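Local coordinates for protein 2-keto-3-deoxygluconate kinase (PDB 2AFB) that probably phosphorylates the sugar acid 2-keto-3-deoxygluconate at the expense of ATP, as a pfkB-family carbohydrate kinase of the ribokinase clan, at residues H30-Q35 with P110-Y115; W264-F269 with A317-K322; R182-E187 with K191-F196; I251-S256 with P274-R279. One frame throughout, in Å; residues are numbered along the deposited sequence.

Contact 1 (H30-Q35 with P110-Y115); sequences HKRIFQ and PSKVVY
The backbones of 30-35 and 110-115 stay well apart, with 9.1 Å between the CA atoms of Arg32 and Lys112 and 9.7 Å between those of Ile33 and Val114, and no hydrogen bond joins them. The contact lies at the small four-stranded sheet that serves as a lid in ribokinase-like enzymes, and side chains span the gap: 30-35 is in the loop joining strands 22-26 and 38-44, while Lys112 and Val114 are on an outermost strand of that sheet. Strand 99-103 mediates, since Glu103 pairs by backbone with Lys112 and its carboxylate bridges to Arg32 and takes the N-H of Ile33. A bend at chi3 (67°) swings the Arg32 guanidinium towards Lys112, whose CD meets its edge, NH2 to CD 3.7 Å. The same guanidinium reaches Val331 O and Glu336 of a second subunit, so the contact belongs to an oligomer interface; Pro71 of a third subunit packs on Lys112 and Val114. Within 30-35, the backbone N of Arg32 donates to Gln35 OE1 at 3.0 Å, almost linearly and on a lone pair, closing the turn. The remaining bridge is apolar, methyl against methyl: Ile33 CD1 lies 4.0 Å from Val114 CG2.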
loop_
_atom_site.group_PDB
_atom_site.type_symbol
_atom_site.label_atom_id
_atom_site.label_comp_id
_atom_site.label_asym_id
_atom_site.label_seq_id
_atom_site.Cartn_x
_atom_site.Cartn_y
_atom_site.Cartn_z
ATOM N N HIS A 30 11.430 6.478 2.630
ATOM C CA HIS A 30 12.270 7.643 2.816
ATOM C C HIS A 30 11.518 8.972 2.648
ATOM O O HIS A 30 12.132 9.995 2.563
ATOM C CB HIS A 30 13.477 7.607 1.885
ATOM C CG HIS A 30 14.454 6.526 2.200
ATOM N ND1 HIS A 30 15.030 6.394 3.448
ATOM C CD2 HIS A 30 14.988 5.549 1.426
ATOM C CE1 HIS A 30 15.861 5.365 3.436
ATOM N NE2 HIS A 30 15.861 4.839 2.224
ATOM N N LYS A 31 10.192 8.930 2.687
ATOM C CA LYS A 31 9.362 10.103 2.814
ATOM C C LYS A 31 9.576 10.813 4.134
ATOM O O LYS A 31 9.918 10.223 5.160
ATOM C CB LYS A 31 7.876 9.781 2.592
ATOM C CG LYS A 31 7.473 9.431 1.113
ATOM C CD LYS A 31 5.930 8.925 0.994
ATOM C CE LYS A 31 4.968 9.808 0.078
ATOM N NZ LYS A 31 3.373 9.747 0.352
ATOM N N ARG A 32 9.461 12.141 4.058
ATOM C CA ARG A 32 9.463 12.980 5.220
ATOM C C ARG A 32 8.036 13.100 5.772
ATOM O O ARG A 32 7.068 12.852 5.105
ATOM C CB ARG A 32 10.064 14.363 4.893
ATOM C CG ARG A 32 11.451 14.268 4.341
ATOM C CD ARG A 32 12.303 15.517 4.515
ATOM N NE ARG A 32 12.576 15.736 5.909
ATOM C CZ ARG A 32 13.283 16.764 6.387
ATOM N NH1 ARG A 32 13.777 17.709 5.594
ATOM N NH2 ARG A 32 13.441 16.865 7.688
ATOM N N ILE A 33 7.949 13.441 7.033
ATOM C CA ILE A 33 6.671 13.575 7.706
ATOM C C ILE A 33 5.736 14.491 6.948
ATOM O O ILE A 33 4.568 14.166 6.750
ATOM C CB ILE A 33 6.861 14.038 9.178
ATOM C CG1 ILE A 33 7.544 12.906 9.966
ATOM C CG2 ILE A 33 5.508 14.437 9.789
ATOM C CD1 ILE A 33 8.395 13.304 11.292
ATOM N N PHE A 34 6.269 15.605 6.484
ATOM C CA PHE A 34 5.492 16.644 5.822
ATOM C C PHE A 34 4.734 16.144 4.610
ATOM O O PHE A 34 3.669 16.684 4.218
ATOM C CB PHE A 34 6.449 17.755 5.345
ATOM C CG PHE A 34 5.762 18.935 4.729
ATOM C CD1 PHE A 34 4.969 19.773 5.491
ATOM C CD2 PHE A 34 5.921 19.221 3.383
ATOM C CE1 PHE A 34 4.351 20.888 4.901
ATOM C CE2 PHE A 34 5.301 20.319 2.796
ATOM C CZ PHE A 34 4.507 21.137 3.550
ATOM N N GLN A 35 5.336 15.178 3.955
ATOM C CA GLN A 35 4.825 14.740 2.678
ATOM C C GLN A 35 3.944 13.472 2.718
ATOM O O GLN A 35 3.364 13.106 1.735
ATOM C CB GLN A 35 5.973 14.648 1.659
ATOM C CG GLN A 35 6.920 13.550 1.744
ATOM C CD GLN A 35 8.236 13.814 0.947
ATOM O OE1 GLN A 35 9.275 13.457 1.420
ATOM N NE2 GLN A 35 8.153 14.335 -0.281
ATOM N N PRO A 110 20.311 12.950 7.422
ATOM C CA PRO A 110 20.165 12.021 8.539
ATOM C C PRO A 110 18.735 11.636 8.895
ATOM O O PRO A 110 17.776 12.306 8.517
ATOM C CB PRO A 110 20.831 12.760 9.721
ATOM C CG PRO A 110 20.883 14.149 9.344
ATOM C CD PRO A 110 20.852 14.255 7.845
ATOM N N SER A 111 18.614 10.535 9.615
ATOM C CA SER A 111 17.338 10.137 10.211
ATOM C C SER A 111 16.944 11.214 11.188
ATOM O O SER A 111 17.801 11.888 11.727
ATOM C CB SER A 111 17.430 8.767 10.895
ATOM O OG SER A 111 17.438 7.768 9.872
ATOM N N LYS A 112 15.656 11.439 11.362
ATOM C CA LYS A 112 15.190 12.527 12.230
ATOM C C LYS A 112 14.104 11.936 13.087
ATOM O O LYS A 112 13.275 11.135 12.596
ATOM C CB LYS A 112 14.683 13.712 11.404
ATOM C CG LYS A 112 14.051 14.854 12.216
ATOM C CD LYS A 112 13.628 16.025 11.322
ATOM C CE LYS A 112 12.908 17.154 12.083
ATOM N NZ LYS A 112 13.851 17.961 12.933
ATOM N N VAL A 113 14.167 12.243 14.375
ATOM C CA VAL A 113 13.181 11.804 15.336
ATOM C C VAL A 113 12.470 13.046 15.872
ATOM O O VAL A 113 13.096 14.004 16.261
ATOM C CB VAL A 113 13.785 11.021 16.536
ATOM C CG1 VAL A 113 12.637 10.471 17.420
ATOM C CG2 VAL A 113 14.659 9.855 16.077
ATOM N N VAL A 114 11.158 13.007 15.850
ATOM C CA VAL A 114 10.345 13.891 16.626
ATOM C C VAL A 114 9.735 13.092 17.798
ATOM O O VAL A 114 8.879 12.261 17.596
ATOM C CB VAL A 114 9.208 14.439 15.770
ATOM C CG1 VAL A 114 8.351 15.356 16.575
ATOM C CG2 VAL A 114 9.763 15.165 14.520
ATOM N N TYR A 115 10.127 13.385 19.026
ATOM C CA TYR A 115 9.547 12.700 20.184
ATOM C C TYR A 115 8.218 13.304 20.648
ATOM O O TYR A 115 8.056 14.528 20.696
ATOM C CB TYR A 115 10.530 12.726 21.391
ATOM C CG TYR A 115 11.701 11.827 21.159
ATOM C CD1 TYR A 115 11.561 10.429 21.248
ATOM C CD2 TYR A 115 12.922 12.346 20.751
ATOM C CE1 TYR A 115 12.622 9.594 20.990
ATOM C CE2 TYR A 115 13.996 11.509 20.470
ATOM C CZ TYR A 115 13.843 10.138 20.610
ATOM O OH TYR A 115 14.909 9.309 20.356
#

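Contact 2 (W264-F269 with A317-K322)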
loop_
_atom_site.group_PDB
_atom_site.type_symbol
_atom_site.label_atom_id
_atom_site.label_comp_id
_atom_site.label_asym_id
_atom_site.label_seq_id
_atom_site.Cartn_x
_atom_site.Cartn_y
_atom_site.Cartn_z
ATOM N N TRP A 264 30.783 -0.775 11.216
ATOM C CA TRP A 264 30.323 -1.186 12.553
ATOM C C TRP A 264 31.172 -2.320 13.090
ATOM O O TRP A 264 31.425 -3.326 12.391
ATOM C CB TRP A 264 28.854 -1.614 12.456
ATOM C CG TRP A 264 28.221 -2.184 13.674
ATOM C CD1 TRP A 264 28.089 -3.532 13.988
ATOM C CD2 TRP A 264 27.619 -1.456 14.767
ATOM N NE1 TRP A 264 27.437 -3.659 15.210
ATOM C CE2 TRP A 264 27.141 -2.406 15.697
ATOM C CE3 TRP A 264 27.422 -0.098 15.043
ATOM C CZ2 TRP A 264 26.486 -2.017 16.893
ATOM C CZ3 TRP A 264 26.764 0.259 16.198
ATOM C CH2 TRP A 264 26.308 -0.696 17.106
ATOM N N SER A 265 31.557 -2.170 14.354
ATOM C CA SER A 265 32.332 -3.187 15.063
ATOM C C SER A 265 32.140 -2.968 16.545
ATOM O O SER A 265 31.569 -1.954 16.952
ATOM C CB SER A 265 33.817 -3.109 14.710
ATOM O OG SER A 265 34.376 -1.928 15.227
ATOM N N VAL A 266 32.573 -3.928 17.350
ATOM C CA VAL A 266 32.426 -3.812 18.819
ATOM C C VAL A 266 33.649 -4.286 19.523
ATOM O O VAL A 266 34.527 -4.908 18.902
ATOM C CB VAL A 266 31.202 -4.604 19.372
ATOM C CG1 VAL A 266 29.928 -4.184 18.619
ATOM C CG2 VAL A 266 31.458 -6.186 19.305
HETATM N N MSE A 267 33.731 -3.931 20.810
HETATM C CA MSE A 267 34.762 -4.440 21.653
HETATM C C MSE A 267 34.148 -5.008 22.903
HETATM O O MSE A 267 33.283 -4.390 23.500
HETATM C CB MSE A 267 35.737 -3.345 22.046
HETATM C CG MSE A 267 36.919 -3.861 22.855
HETATM SE SE MSE A 267 37.669 -2.448 24.066
HETATM C CE MSE A 267 36.067 -2.128 25.193
ATOM N N VAL A 268 34.651 -6.153 23.332
ATOM C CA VAL A 268 34.285 -6.695 24.626
ATOM C C VAL A 268 35.532 -6.723 25.440
ATOM O O VAL A 268 36.530 -7.297 25.029
ATOM C CB VAL A 268 33.659 -8.097 24.481
ATOM C CG1 VAL A 268 33.604 -8.839 25.804
ATOM C CG2 VAL A 268 32.267 -7.962 23.869
ATOM N N PHE A 269 35.483 -6.123 26.623
ATOM C CA PHE A 269 36.648 -6.130 27.539
ATOM C C PHE A 269 36.310 -6.926 28.789
ATOM O O PHE A 269 35.396 -6.573 29.517
ATOM C CB PHE A 269 37.024 -4.697 27.919
ATOM C CG PHE A 269 38.256 -4.573 28.801
ATOM C CD1 PHE A 269 38.149 -4.621 30.179
ATOM C CD2 PHE A 269 39.505 -4.349 28.237
ATOM C CE1 PHE A 269 39.293 -4.460 30.994
ATOM C CE2 PHE A 269 40.640 -4.207 29.014
ATOM C CZ PHE A 269 40.538 -4.294 30.404
ATOM N N ALA A 317 28.129 -9.459 15.022
ATOM C CA ALA A 317 27.300 -10.071 13.976
ATOM C C ALA A 317 25.792 -9.751 14.104
ATOM O O ALA A 317 25.131 -9.347 13.131
ATOM C CB ALA A 317 27.536 -11.550 13.934
ATOM N N ALA A 318 25.280 -9.915 15.297
ATOM C CA ALA A 318 23.854 -9.712 15.616
ATOM C C ALA A 318 23.395 -8.294 15.434
ATOM O O ALA A 318 22.337 -8.056 14.884
ATOM C CB ALA A 318 23.542 -10.158 17.049
ATOM N N SER A 319 24.198 -7.367 15.897
ATOM C CA SER A 319 23.889 -5.978 15.837
ATOM C C SER A 319 24.133 -5.417 14.433
ATOM O O SER A 319 23.378 -4.588 13.993
ATOM C CB SER A 319 24.635 -5.186 16.944
ATOM O OG SER A 319 26.040 -5.299 16.827
ATOM N N CYS A 320 25.118 -5.930 13.712
ATOM C CA CYS A 320 25.205 -5.704 12.266
ATOM C C CYS A 320 23.917 -6.098 11.529
ATOM O O CYS A 320 23.355 -5.333 10.748
ATOM C CB CYS A 320 26.391 -6.471 11.665
ATOM S SG CYS A 320 26.478 -6.447 9.836
ATOM N N LEU A 321 23.458 -7.308 11.780
ATOM C CA LEU A 321 22.237 -7.820 11.146
ATOM C C LEU A 321 21.003 -6.999 11.488
ATOM O O LEU A 321 20.159 -6.763 10.617
ATOM C CB LEU A 321 22.018 -9.298 11.459
ATOM C CG LEU A 321 22.995 -10.286 10.782
ATOM C CD1 LEU A 321 22.959 -11.644 11.439
ATOM C CD2 LEU A 321 22.697 -10.462 9.301
ATOM N N LYS A 322 20.887 -6.516 12.714
ATOM C CA LYS A 322 19.750 -5.665 13.050
ATOM C C LYS A 322 19.651 -4.496 12.045
ATOM O O LYS A 322 18.561 -4.131 11.645
ATOM C CB LYS A 322 19.842 -5.120 14.507
ATOM C CG LYS A 322 18.733 -4.143 14.931
ATOM C CD LYS A 322 17.321 -4.636 14.610
ATOM C CE LYS A 322 16.283 -3.521 14.405
ATOM N NZ LYS A 322 16.396 -2.617 13.195
#
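Trp264 leaves its strand with CB directed at the helix that carries Ser319 and Cys320, and CG set opposite the backbone N (chi1 175°) carries the indole outward to meet them. Along the five-membered ring, CD1 of Trp264 lies 3.8 Å from Cys320 N and also faces Cys320 CB. The next atom, NE1, makes the one hydrogen bond between the two segments: its N-H reaches Ser319 OG at 2.7 Å, noticeably bent at 142°, with OG near the ring plane at the indole edge. The bend is explained by the next two atoms, because OG sits towards the benzo side and also lies 3.3 Å from both CE2 and CZ2 of Trp264. CZ2 completes the contact against Ser319 CB at 3.7 Å. OG is held from a second direction too, through a hydrogen bond to Ala315 O one helical turn back, so the buried hydroxyl both accepts from the indole and is tied to its own helix. Beyond 317-322, His323 meets the indole in an edge-to-face pair. The axes of the strand and helix segments approach to 8.6 Å, with 150° between their N-to-C directions. Such spacing, with a helix running roughly antiparallel to the strand over one face of the sheet and buried side chains filling the interface, is characteristic of the alpha/beta/alpha sandwich of the ribokinase fold.

Contact 3 (R182-E187 with K191-F196); sequences RLWTKE and KVMIPF
Trp184 is turned so that CG stands between its backbone N and carbonyl carbon (chi1 50°), and this brings the indole against Val192 and Met193 in the helix just ahead; Lys191, bent at chi2 (85°) and again at chi3 and chi4, curls its amine back to Glu187. The six-membered ring of Trp184 does the touching. Its CZ3 meets Val192 CB at 3.6 Å, with the CG1 methyl at the ring edge, and CH2 meets Met193 CG at 3.7 Å, the two side chains crossing at about a right angle. Met193, a selenomethionine, adds a Met-aromatic contact: SE lies 5.4 Å from the centroid of the Trp184 six-membered ring and 83° off its normal, hence at the edge. An alanine in place of Trp184 would remove the indole and is likely to open a gap beside Val192 and Met193 and leave the selenium without its aromatic partner. The polar half is a double grip on one carbonyl. Glu187 O accepts the helical bond from Lys191 N at 3.0 Å and also the amine, NZ standing 2.8 Å from that oxygen, in the carbonyl plane and on a lone pair. Thr185, at the N-cap, closes the helix start by taking Glu188 N. Helix 186-196 links strands 172-176 and 202-205 in a beta-alpha-beta crossover; Met193 also touches Val213 of helix 207-214, Phe196 lies against helix 155-169, and Pro149 and Pro150 pack on Trp184.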
loop_
_atom_site.group_PDB
_atom_site.type_symbol
_atom_site.label_atom_id
_atom_site.label_comp_id
_atom_site.label_asym_id
_atom_site.label_seq_id
_atom_site.Cartn_x
_atom_site.Cartn_y
_atom_site.Cartn_z
ATOM N N ARG A 182 18.937 15.291 24.786
ATOM C CA ARG A 182 17.513 15.739 24.793
ATOM C C ARG A 182 16.901 15.558 26.177
ATOM O O ARG A 182 16.013 16.310 26.577
ATOM C CB ARG A 182 16.653 14.978 23.765
ATOM N N LEU A 183 17.404 14.587 26.925
ATOM C CA LEU A 183 16.741 14.171 28.162
ATOM C C LEU A 183 17.306 14.829 29.421
ATOM O O LEU A 183 16.575 15.078 30.373
ATOM C CB LEU A 183 16.786 12.644 28.257
ATOM C CG LEU A 183 15.845 11.942 27.273
ATOM C CD1 LEU A 183 16.130 10.449 27.236
ATOM C CD2 LEU A 183 14.364 12.178 27.654
ATOM N N TRP A 184 18.603 15.085 29.428
ATOM C CA TRP A 184 19.275 15.703 30.565
ATOM C C TRP A 184 20.681 16.172 30.210
ATOM O O TRP A 184 21.220 15.781 29.174
ATOM C CB TRP A 184 19.304 14.778 31.790
ATOM C CG TRP A 184 19.779 13.370 31.628
ATOM C CD1 TRP A 184 20.313 12.765 30.505
ATOM C CD2 TRP A 184 19.803 12.390 32.650
ATOM N NE1 TRP A 184 20.656 11.464 30.785
ATOM C CE2 TRP A 184 20.343 11.202 32.092
ATOM C CE3 TRP A 184 19.420 12.391 33.998
ATOM C CZ2 TRP A 184 20.501 10.027 32.834
ATOM C CZ3 TRP A 184 19.585 11.206 34.743
ATOM C CH2 TRP A 184 20.122 10.049 34.156
ATOM N N THR A 185 21.249 17.012 31.074
ATOM C CA THR A 185 22.611 17.482 30.914
ATOM C C THR A 185 23.556 16.429 31.437
ATOM O O THR A 185 23.162 15.548 32.205
ATOM C CB THR A 185 22.864 18.823 31.632
ATOM O OG1 THR A 185 22.794 18.661 33.055
ATOM C CG2 THR A 185 21.857 19.875 31.169
ATOM N N LYS A 186 24.803 16.513 30.997
ATOM C CA LYS A 186 25.810 15.550 31.393
ATOM C C LYS A 186 26.033 15.666 32.886
ATOM O O LYS A 186 26.354 14.700 33.542
ATOM C CB LYS A 186 27.115 15.798 30.644
ATOM C CG LYS A 186 27.938 16.986 31.159
ATOM C CD LYS A 186 29.254 17.124 30.406
ATOM C CE LYS A 186 29.917 18.478 30.671
ATOM N NZ LYS A 186 31.371 18.319 30.888
ATOM N N GLU A 187 25.852 16.861 33.427
ATOM C CA GLU A 187 25.926 17.043 34.880
ATOM C C GLU A 187 24.839 16.286 35.656
ATOM O O GLU A 187 25.153 15.689 36.664
ATOM C CB GLU A 187 25.903 18.527 35.245
ATOM C CG GLU A 187 27.149 19.307 34.804
ATOM C CD GLU A 187 27.090 19.870 33.356
ATOM O OE1 GLU A 187 26.125 19.610 32.553
ATOM O OE2 GLU A 187 28.056 20.591 33.030
ATOM N N LYS A 191 25.195 12.952 37.993
ATOM C CA LYS A 191 24.734 12.988 39.386
ATOM C C LYS A 191 23.901 11.727 39.699
ATOM O O LYS A 191 24.014 11.175 40.774
ATOM C CB LYS A 191 23.944 14.280 39.707
ATOM C CG LYS A 191 24.694 15.325 40.604
ATOM C CD LYS A 191 25.634 16.314 39.828
ATOM C CE LYS A 191 27.027 15.717 39.465
ATOM N NZ LYS A 191 27.523 16.136 38.103
ATOM N N VAL A 192 23.102 11.277 38.738
ATOM C CA VAL A 192 22.192 10.139 38.899
ATOM C C VAL A 192 22.812 8.769 38.570
ATOM O O VAL A 192 22.575 7.767 39.257
ATOM C CB VAL A 192 20.913 10.327 37.984
ATOM C CG1 VAL A 192 20.025 9.084 38.009
ATOM C CG2 VAL A 192 20.112 11.572 38.445
HETATM N N MSE A 193 23.592 8.714 37.506
HETATM C CA MSE A 193 24.059 7.430 37.018
HETATM C C MSE A 193 25.287 6.892 37.752
HETATM O O MSE A 193 25.499 5.692 37.807
HETATM C CB MSE A 193 24.363 7.558 35.550
HETATM C CG MSE A 193 23.118 7.909 34.751
HETATM SE SE MSE A 193 21.864 6.308 34.619
HETATM C CE MSE A 193 22.977 5.108 33.347
ATOM N N ILE A 194 26.123 7.773 38.271
ATOM C CA ILE A 194 27.361 7.329 38.903
ATOM C C ILE A 194 27.009 6.505 40.122
ATOM O O ILE A 194 27.479 5.386 40.225
ATOM C CB ILE A 194 28.354 8.497 39.154
ATOM C CG1 ILE A 194 29.116 8.746 37.862
ATOM C CG2 ILE A 194 29.340 8.194 40.309
ATOM C CD1 ILE A 194 29.727 10.124 37.701
ATOM N N PRO A 195 26.118 7.005 41.004
ATOM C CA PRO A 195 25.674 6.128 42.094
ATOM C C PRO A 195 25.141 4.759 41.685
ATOM O O PRO A 195 25.413 3.798 42.355
ATOM C CB PRO A 195 24.591 6.955 42.797
ATOM C CG PRO A 195 25.042 8.355 42.591
ATOM C CD PRO A 195 25.505 8.338 41.115
ATOM N N PHE A 196 24.441 4.657 40.557
ATOM C CA PHE A 196 23.924 3.361 40.134
ATOM C C PHE A 196 25.032 2.384 39.729
ATOM O O PHE A 196 24.822 1.174 39.705
ATOM C CB PHE A 196 22.940 3.520 38.969
ATOM C CG PHE A 196 21.630 4.190 39.325
ATOM C CD1 PHE A 196 21.054 4.084 40.595
ATOM C CD2 PHE A 196 20.943 4.887 38.361
ATOM C CE1 PHE A 196 19.832 4.695 40.890
ATOM C CE2 PHE A 196 19.718 5.510 38.654
ATOM C CZ PHE A 196 19.164 5.407 39.911
#

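Contact 4 (I251-S256 with P274-R279); sequences ITLRES and PHFSNR
The side chains of Glu255 and Arg279 cross at about a right angle, yet the carboxylate and guanidinium planes are only 25° apart. The result is a bidentate salt bridge at the guanidinium edge. Arg279 NH2 gives a nearly straight bond to Glu255 OE1, 2.9 Å at 171°, on the syn side of that oxygen, though tilted out of the carboxylate plane. The second arm, Arg279 NE to Glu255 OE2, measures 2.5 Å at 163°; it is very short, and its exact length deserves caution. Both partners stretch to get there: the Glu255 chain is extended beyond CG, and that of Arg279 from CG to NE. A glutamine in place of Glu255 would still offer one oxygen but would probably lose the charge match and one arm of the pair, leaving the guanidinium freer to turn. Farther along the two segments the contact becomes apolar, with Leu253 CD1 against the edge of the Phe276 ring, 4.3 Å from CD1 of that ring. The CA atoms of Leu253 and Arg279 are 9.0 Å apart, as expected when another strand runs between them. Strand 261-270 pairs by backbone with Leu253 through Ser265 and with Ser277 through Val266, and Tyr263 on it touches Arg279. Ser277 OG donates to Asn278 O at 2.8 Å while taking Val266 N. Because Arg279 is exposed and Glu255 partly so, the opposite charges probably compensate one another at the protein surface, the two bonds fixing how the guanidinium is turned.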
loop_
_atom_site.group_PDB
_atom_site.type_symbol
_atom_site.label_atom_id
_atom_site.label_comp_id
_atom_site.label_asym_id
_atom_site.label_seq_id
_atom_site.Cartn_x
_atom_site.Cartn_y
_atom_site.Cartn_z
ATOM N N ILE A 251 31.566 -2.171 24.219
ATOM C CA ILE A 251 31.572 -0.847 23.628
ATOM C C ILE A 251 31.378 -0.951 22.140
ATOM O O ILE A 251 32.065 -1.736 21.470
ATOM C CB ILE A 251 32.911 -0.081 23.878
ATOM C CG1 ILE A 251 33.052 0.334 25.329
ATOM C CG2 ILE A 251 32.978 1.170 23.046
ATOM C CD1 ILE A 251 34.462 0.750 25.695
ATOM N N THR A 252 30.457 -0.140 21.635
ATOM C CA THR A 252 30.094 -0.138 20.221
ATOM C C THR A 252 30.947 0.900 19.500
ATOM O O THR A 252 31.281 1.933 20.043
ATOM C CB THR A 252 28.625 0.161 19.993
ATOM O OG1 THR A 252 28.258 1.389 20.641
ATOM C CG2 THR A 252 27.744 -0.934 20.525
ATOM N N LEU A 253 31.267 0.610 18.248
ATOM C CA LEU A 253 32.134 1.470 17.441
ATOM C C LEU A 253 31.507 1.719 16.021
ATOM O O LEU A 253 31.730 0.974 15.072
ATOM C CB LEU A 253 33.503 0.832 17.360
ATOM C CG LEU A 253 34.107 0.170 18.653
ATOM C CD1 LEU A 253 35.173 -0.895 18.349
ATOM C CD2 LEU A 253 34.719 1.209 19.526
ATOM N N ARG A 254 30.738 2.792 15.921
ATOM C CA ARG A 254 30.063 3.191 14.696
ATOM C C ARG A 254 30.873 4.242 13.993
ATOM O O ARG A 254 31.256 5.227 14.618
ATOM C CB ARG A 254 28.727 3.816 15.031
ATOM C CG ARG A 254 27.898 4.119 13.815
ATOM C CD ARG A 254 26.548 4.740 14.187
ATOM N NE ARG A 254 25.592 3.812 14.811
ATOM C CZ ARG A 254 24.935 2.798 14.204
ATOM N NH1 ARG A 254 25.147 2.466 12.913
ATOM N NH2 ARG A 254 24.056 2.081 14.916
ATOM N N GLU A 255 31.099 4.067 12.691
ATOM C CA GLU A 255 31.717 5.109 11.878
ATOM C C GLU A 255 30.680 5.544 10.864
ATOM O O GLU A 255 30.383 4.816 9.920
ATOM C CB GLU A 255 32.973 4.600 11.188
ATOM C CG GLU A 255 33.870 3.773 12.083
ATOM C CD GLU A 255 34.976 3.042 11.315
ATOM O OE1 GLU A 255 35.428 3.598 10.271
ATOM O OE2 GLU A 255 35.366 1.926 11.769
ATOM N N SER A 256 30.119 6.731 11.082
ATOM C CA SER A 256 28.920 7.162 10.368
ATOM C C SER A 256 29.250 7.901 9.064
ATOM O O SER A 256 29.128 9.114 8.982
ATOM C CB SER A 256 28.016 7.990 11.296
ATOM O OG SER A 256 26.644 7.782 10.986
ATOM N N PRO A 274 41.100 -6.668 26.031
ATOM C CA PRO A 274 40.134 -6.270 25.008
ATOM C C PRO A 274 40.045 -7.329 23.905
ATOM O O PRO A 274 40.993 -8.052 23.665
ATOM C CB PRO A 274 40.720 -4.969 24.464
ATOM C CG PRO A 274 42.245 -5.182 24.570
ATOM C CD PRO A 274 42.451 -6.161 25.735
ATOM N N HIS A 275 38.873 -7.382 23.272
ATOM C CA HIS A 275 38.545 -8.298 22.201
ATOM C C HIS A 275 37.741 -7.538 21.173
ATOM O O HIS A 275 36.606 -7.188 21.458
ATOM C CB HIS A 275 37.698 -9.441 22.767
ATOM C CG HIS A 275 38.425 -10.245 23.775
ATOM N ND1 HIS A 275 38.343 -9.980 25.128
ATOM C CD2 HIS A 275 39.344 -11.238 23.631
ATOM C CE1 HIS A 275 39.147 -10.809 25.778
ATOM N NE2 HIS A 275 39.762 -11.583 24.895
ATOM N N PHE A 276 38.322 -7.297 19.994
ATOM C CA PHE A 276 37.673 -6.568 18.911
ATOM C C PHE A 276 37.072 -7.522 17.896
ATOM O O PHE A 276 37.711 -8.491 17.527
ATOM C CB PHE A 276 38.657 -5.606 18.234
ATOM C CG PHE A 276 39.193 -4.557 19.179
ATOM C CD1 PHE A 276 38.496 -3.365 19.397
ATOM C CD2 PHE A 276 40.354 -4.790 19.910
ATOM C CE1 PHE A 276 38.986 -2.410 20.300
ATOM C CE2 PHE A 276 40.827 -3.849 20.819
ATOM C CZ PHE A 276 40.149 -2.668 21.009
ATOM N N SER A 277 35.807 -7.263 17.503
ATOM C CA SER A 277 35.142 -8.043 16.472
ATOM C C SER A 277 35.646 -7.677 15.087
ATOM O O SER A 277 36.363 -6.716 14.896
ATOM C CB SER A 277 33.638 -7.780 16.490
ATOM O OG SER A 277 33.315 -6.439 16.089
ATOM N N ASN A 278 35.191 -8.429 14.111
ATOM C CA ASN A 278 35.221 -7.996 12.746
ATOM C C ASN A 278 34.437 -6.681 12.566
ATOM O O ASN A 278 33.482 -6.400 13.287
ATOM C CB ASN A 278 34.629 -9.102 11.886
ATOM C CG ASN A 278 34.889 -8.887 10.431
ATOM O OD1 ASN A 278 36.043 -8.917 9.980
ATOM N ND2 ASN A 278 33.818 -8.628 9.670
ATOM N N ARG A 279 34.895 -5.883 11.614
ATOM C CA ARG A 279 34.321 -4.618 11.248
ATOM C C ARG A 279 33.537 -4.759 9.947
ATOM O O ARG A 279 34.048 -5.205 8.954
ATOM C CB ARG A 279 35.444 -3.607 11.060
ATOM C CG ARG A 279 34.959 -2.165 10.834
ATOM C CD ARG A 279 36.135 -1.198 11.043
ATOM N NE ARG A 279 36.036 0.058 10.300
ATOM C CZ ARG A 279 36.434 0.244 9.035
ATOM N NH1 ARG A 279 36.890 -0.759 8.270
ATOM N NH2 ARG A 279 36.316 1.459 8.505
#

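In the fold
Contacts 2 and 4 form one unit: their centres are 6 Å apart, their segments alternate along the chain, and both belong to the large mixed sheet, where Met267 N lies 2.8 Å from Ile251 O. Contact 3, on a helix packed elsewhere on that sheet, has its centre 26 Å from that of contact 2 and 25 Å from that of contact 4. Contact 1, at the separate small sheet, comes within about 5 Å of contact 3 between nearest atoms. In relatives the sugar site lies between lid and main domain, and contact 1 is probably on the lid side. None includes His8, Glu338, His12 or Asp60, which meet the calcium and nickel ions.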